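Local coordinates for calcineurin-like phosphoesterase domain-containing protein (Aquifex aeolicus, PDB 1XM7), which is of unknown function but is probably a hydrolase of the calcineurin-like metallophosphoesterase family, at residues 101-105 with 106-110; 116-120 with 121-125. All coordinates share one frame; numbering follows the deposited sequence.

Contact 1 (101-105 with 106-110); sequences IIEHK and GKRIL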
loop_
_atom_site.group_PDB
_atom_site.type_symbol
_atom_site.label_atom_id
_atom_site.label_comp_id
_atom_site.label_asym_id
_atom_site.label_seq_id
_atom_site.Cartn_x
_atom_site.Cartn_y
_atom_site.Cartn_z
ATOM N N ILE A 101 5.178 -2.911 12.214
ATOM C CA ILE A 101 6.606 -2.715 12.160
ATOM C C ILE A 101 7.301 -4.022 11.833
ATOM O O ILE A 101 6.995 -5.073 12.402
ATOM C CB ILE A 101 7.132 -2.150 13.482
ATOM C CG1 ILE A 101 6.600 -0.729 13.658
ATOM C CG2 ILE A 101 8.645 -2.145 13.481
ATOM C CD1 ILE A 101 6.959 -0.089 14.963
ATOM N N ILE A 102 8.214 -3.948 10.874
ATOM C CA ILE A 102 8.975 -5.115 10.465
ATOM C C ILE A 102 10.445 -4.722 10.393
ATOM O O ILE A 102 10.769 -3.537 10.286
ATOM C CB ILE A 102 8.495 -5.671 9.085
ATOM C CG1 ILE A 102 8.758 -4.668 7.967
ATOM C CG2 ILE A 102 7.007 -5.970 9.134
ATOM C CD1 ILE A 102 8.391 -5.199 6.602
ATOM N N GLU A 103 11.323 -5.719 10.478
ATOM C CA GLU A 103 12.766 -5.500 10.428
ATOM C C GLU A 103 13.306 -6.241 9.222
ATOM O O GLU A 103 13.023 -7.419 9.036
ATOM C CB GLU A 103 13.433 -6.043 11.692
ATOM C CG GLU A 103 12.836 -5.519 12.991
ATOM C CD GLU A 103 13.433 -6.183 14.225
ATOM O OE1 GLU A 103 12.906 -5.955 15.342
ATOM O OE2 GLU A 103 14.429 -6.931 14.078
ATOM N N HIS A 104 14.083 -5.559 8.399
ATOM C CA HIS A 104 14.634 -6.200 7.221
ATOM C C HIS A 104 16.141 -5.990 7.154
ATOM O O HIS A 104 16.607 -4.850 7.158
ATOM C CB HIS A 104 13.971 -5.628 5.969
ATOM C CG HIS A 104 14.462 -6.232 4.689
ATOM N ND1 HIS A 104 15.046 -5.483 3.688
ATOM C CD2 HIS A 104 14.440 -7.508 4.239
ATOM C CE1 HIS A 104 15.362 -6.273 2.679
ATOM N NE2 HIS A 104 15.005 -7.506 2.986
ATOM N N LYS A 105 16.899 -7.082 7.086
ATOM C CA LYS A 105 18.356 -6.992 7.007
ATOM C C LYS A 105 18.869 -5.851 7.879
ATOM O O LYS A 105 19.510 -4.907 7.399
ATOM C CB LYS A 105 18.808 -6.795 5.549
ATOM C CG LYS A 105 18.716 -8.063 4.714
ATOM C CD LYS A 105 19.004 -7.814 3.243
ATOM C CE LYS A 105 18.830 -9.105 2.429
ATOM N NZ LYS A 105 18.893 -8.900 0.944
ATOM N N GLY A 106 18.553 -5.941 9.167
ATOM C CA GLY A 106 18.993 -4.933 10.110
ATOM C C GLY A 106 18.033 -3.780 10.335
ATOM O O GLY A 106 17.475 -3.636 11.432
ATOM N N LYS A 107 17.836 -2.959 9.304
ATOM C CA LYS A 107 16.962 -1.796 9.406
ATOM C C LYS A 107 15.517 -2.095 9.808
ATOM O O LYS A 107 14.981 -3.172 9.535
ATOM C CB LYS A 107 17.041 -0.986 8.111
ATOM C CG LYS A 107 18.455 -0.433 7.910
ATOM C CD LYS A 107 18.556 0.630 6.826
ATOM C CE LYS A 107 19.961 1.244 6.819
ATOM N NZ LYS A 107 20.116 2.302 5.774
ATOM N N ARG A 108 14.913 -1.124 10.488
ATOM C CA ARG A 108 13.553 -1.227 11.005
ATOM C C ARG A 108 12.575 -0.463 10.118
ATOM O O ARG A 108 12.782 0.718 9.834
ATOM C CB ARG A 108 13.540 -0.674 12.425
ATOM C CG ARG A 108 12.416 -1.164 13.280
ATOM C CD ARG A 108 12.699 -0.878 14.745
ATOM N NE ARG A 108 11.558 -1.274 15.562
ATOM C CZ ARG A 108 11.562 -1.348 16.889
ATOM N NH1 ARG A 108 12.661 -1.055 17.575
ATOM N NH2 ARG A 108 10.456 -1.706 17.532
ATOM N N ILE A 109 11.501 -1.137 9.702
ATOM C CA ILE A 109 10.514 -0.539 8.807
ATOM C C ILE A 109 9.087 -0.354 9.338
ATOM O O ILE A 109 8.445 -1.302 9.807
ATOM C CB ILE A 109 10.406 -1.348 7.490
ATOM C CG1 ILE A 109 11.801 -1.601 6.909
ATOM C CG2 ILE A 109 9.554 -0.582 6.479
ATOM C CD1 ILE A 109 11.813 -2.540 5.714
ATOM N N LEU A 110 8.599 0.881 9.230
ATOM C CA LEU A 110 7.250 1.230 9.645
ATOM C C LEU A 110 6.367 1.137 8.411
ATOM O O LEU A 110 6.654 1.742 7.371
ATOM C CB LEU A 110 7.182 2.667 10.174
ATOM C CG LEU A 110 6.112 3.066 11.204
ATOM C CD1 LEU A 110 5.689 4.492 10.938
ATOM C CD2 LEU A 110 4.910 2.162 11.149
#
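Ile102 and Ile109 face each other at the middle of an antiparallel beta hairpin and show how such a hairpin can be tight at its centre and looser towards the turn. The hairpin edges a mixed sheet, its second strand bonding on to strand 142-145. The two residues form a hydrogen-bonded pair: Ile102 N gives to Ile109 O (2.9 Å), and Ile109 N returns a bond to Ile102 O (2.6 Å) that is close to straight at 164°. Their side chains lie on one face of the sheet, where CG1 of Ile102 is 3.7 Å from CB of Ile109; with chi1 at 65°, CG1 stands between its own backbone N and carbonyl carbon, the placement from which it meets Ile109. Farther toward the turn, CD1 of Ile109 reaches CB of His104 (3.8 Å), and helix 182-185 covers this face through Ile184. On the other face, Ile101 and Leu110 form a non-hydrogen-bonded pair beside helix 125-137, with CG1 of Ile101 4.2 Å from CD2 of Leu110.

Although His104 N bonds well to Lys107 O (2.8 Å), the turn itself is looser: exposed Lys105 and Gly106 reverse the chain with a weak bond from Lys107 N to Lys105 O, and a beta carbon on Gly106 would collide with that same carbonyl oxygen. Glu103, also exposed, stays extended, its OE1 4.9 Å from Arg108 NE, too far for a salt bridge. Arg108 instead pairs with Glu138 through NH2. Its NE is buried without any polar partner: CG2 of Ile101 comes up at the guanidinium edge, in its plane, 3.7 Å from Arg108 NE.

Contact 2 (116-120 with 121-125); sequences AKDPI and TERYP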
loop_
_atom_site.group_PDB
_atom_site.type_symbol
_atom_site.label_atom_id
_atom_site.label_comp_id
_atom_site.label_asym_id
_atom_site.label_seq_id
_atom_site.Cartn_x
_atom_site.Cartn_y
_atom_site.Cartn_z
ATOM N N ALA A 116 4.034 10.722 6.463
ATOM C CA ALA A 116 4.439 11.591 7.553
ATOM C C ALA A 116 3.783 12.945 7.294
ATOM O O ALA A 116 3.353 13.635 8.226
ATOM C CB ALA A 116 5.962 11.728 7.588
ATOM N N LYS A 117 3.694 13.311 6.018
ATOM C CA LYS A 117 3.094 14.578 5.625
ATOM C C LYS A 117 2.635 14.495 4.183
ATOM O O LYS A 117 3.406 14.088 3.322
ATOM C CB LYS A 117 4.118 15.696 5.760
ATOM C CG LYS A 117 3.531 17.077 5.593
ATOM C CD LYS A 117 4.604 18.154 5.739
ATOM C CE LYS A 117 4.074 19.334 6.550
ATOM N NZ LYS A 117 3.580 18.908 7.912
ATOM N N ASP A 118 1.384 14.865 3.918
ATOM C CA ASP A 118 0.860 14.837 2.555
ATOM C C ASP A 118 1.369 16.081 1.812
ATOM O O ASP A 118 1.017 17.226 2.140
ATOM C CB ASP A 118 -0.668 14.807 2.558
ATOM C CG ASP A 118 -1.246 14.476 1.191
ATOM O OD1 ASP A 118 -0.840 15.107 0.190
ATOM O OD2 ASP A 118 -2.115 13.585 1.116
ATOM N N PRO A 119 2.198 15.860 0.782
ATOM C CA PRO A 119 2.792 16.920 -0.028
ATOM C C PRO A 119 1.785 17.765 -0.760
ATOM O O PRO A 119 2.157 18.732 -1.415
ATOM C CB PRO A 119 3.697 16.149 -0.982
ATOM C CG PRO A 119 2.900 14.924 -1.240
ATOM C CD PRO A 119 2.426 14.546 0.152
ATOM N N ILE A 120 0.512 17.410 -0.656
ATOM C CA ILE A 120 -0.524 18.164 -1.351
ATOM C C ILE A 120 -1.581 18.635 -0.372
ATOM O O ILE A 120 -1.612 19.803 0.010
ATOM C CB ILE A 120 -1.199 17.303 -2.447
ATOM C CG1 ILE A 120 -0.146 16.804 -3.445
ATOM C CG2 ILE A 120 -2.264 18.117 -3.164
ATOM C CD1 ILE A 120 -0.542 15.505 -4.189
ATOM N N THR A 121 -2.441 17.714 0.038
ATOM C CA THR A 121 -3.498 18.038 0.972
ATOM C C THR A 121 -3.488 17.123 2.178
ATOM O O THR A 121 -3.659 15.909 2.053
ATOM C CB THR A 121 -4.861 17.949 0.296
ATOM O OG1 THR A 121 -5.004 19.052 -0.608
ATOM C CG2 THR A 121 -5.979 17.974 1.337
ATOM N N GLU A 122 -3.293 17.718 3.349
ATOM C CA GLU A 122 -3.268 16.963 4.590
ATOM C C GLU A 122 -4.673 16.771 5.123
ATOM O O GLU A 122 -5.136 17.513 5.983
ATOM C CB GLU A 122 -2.387 17.677 5.608
ATOM C CG GLU A 122 -0.930 17.282 5.456
ATOM C CD GLU A 122 0.024 18.317 5.987
ATOM O OE1 GLU A 122 0.376 19.242 5.218
ATOM O OE2 GLU A 122 0.410 18.207 7.174
ATOM N N ARG A 123 -5.341 15.757 4.587
ATOM C CA ARG A 123 -6.709 15.428 4.950
ATOM C C ARG A 123 -6.837 14.755 6.304
ATOM O O ARG A 123 -7.868 14.864 6.959
ATOM C CB ARG A 123 -7.315 14.511 3.890
ATOM C CG ARG A 123 -7.739 15.197 2.596
ATOM C CD ARG A 123 -8.119 14.142 1.577
ATOM N NE ARG A 123 -6.930 13.405 1.156
ATOM C CZ ARG A 123 -6.942 12.278 0.445
ATOM N NH1 ARG A 123 -8.095 11.735 0.066
ATOM N NH2 ARG A 123 -5.792 11.701 0.099
ATOM N N TYR A 124 -5.795 14.050 6.718
ATOM C CA TYR A 124 -5.831 13.345 7.988
ATOM C C TYR A 124 -4.616 13.687 8.831
ATOM O O TYR A 124 -3.814 12.817 9.163
ATOM C CB TYR A 124 -5.907 11.840 7.718
ATOM C CG TYR A 124 -7.176 11.450 6.996
ATOM C CD1 TYR A 124 -8.397 11.469 7.655
ATOM C CD2 TYR A 124 -7.173 11.144 5.638
ATOM C CE1 TYR A 124 -9.584 11.200 6.990
ATOM C CE2 TYR A 124 -8.363 10.874 4.954
ATOM C CZ TYR A 124 -9.565 10.907 5.643
ATOM O OH TYR A 124 -10.760 10.674 5.000
ATOM N N PRO A 125 -4.467 14.970 9.200
ATOM C CA PRO A 125 -3.340 15.438 10.013
ATOM C C PRO A 125 -3.081 14.667 11.315
ATOM O O PRO A 125 -1.923 14.468 11.698
ATOM C CB PRO A 125 -3.668 16.914 10.242
ATOM C CG PRO A 125 -5.152 16.979 10.081
ATOM C CD PRO A 125 -5.402 16.074 8.924
#
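Asp118 reaches forward to Thr121 through one carboxylate oxygen that serves two backbone amides. OD1 of Asp118 accepts from Ile120 N (2.8 Å), two residues on, which makes an Asx turn; it uses its anti lone pair. A second, weak bond comes to Asp118 OD1 from Thr121 N (3.1 Å, 131°). CG stands anti to the backbone N (chi1 -168°), which carries the carboxylate to these amides. Replacing Asp118 by alanine removes OD1, and the amides of Ile120 and Thr121 would probably lose this acceptor, leaving the turn from Asp118 to Ile120 less firmly held.

Next to this turn, Lys117 NZ makes a salt bridge with Glu122 OE2, though a weak one at 3.3 Å; the lysine chain bends near its end to get there, and NZ also bonds to Tyr162. Beside this pair, CG of Glu122 lies 3.8 Å from CB of Asp118, and Gln128 of helix 125-137 touches both residues. Glu122 sits at the centre of an inverse gamma turn, closed by a weak bond from Arg123 N to Thr121 O.

Thr121 O also lies near Asp118 OD2, but how close these two acceptors come is doubtful. The nearby Arg123 guanidinium, beyond salt-bridge range, probably eases the charge of the carboxylate in part.

How the contacts relate
Read from the N terminus, contact 1 comes first and closes the hairpin of strands 99-104 and 107-112, the former lying at the margin of its sheet. The chain then leaves strand 107-112 and enters the irregular loop that contact 2 folds back on itself, leading to Tyr124, the N-cap of helix 125-137. The two contacts therefore follow in series, neither nesting nor crossing; their centres are 24 Å apart and their nearest atoms about 8 Å. Helix 125-137 links them indirectly: Gln128, early in it, touches contact 2, while Val131 and Ile134 lie on side chains of contact 1. Hairpin, loop and helix follow one another along the chain, and the helix packs back on the hairpin.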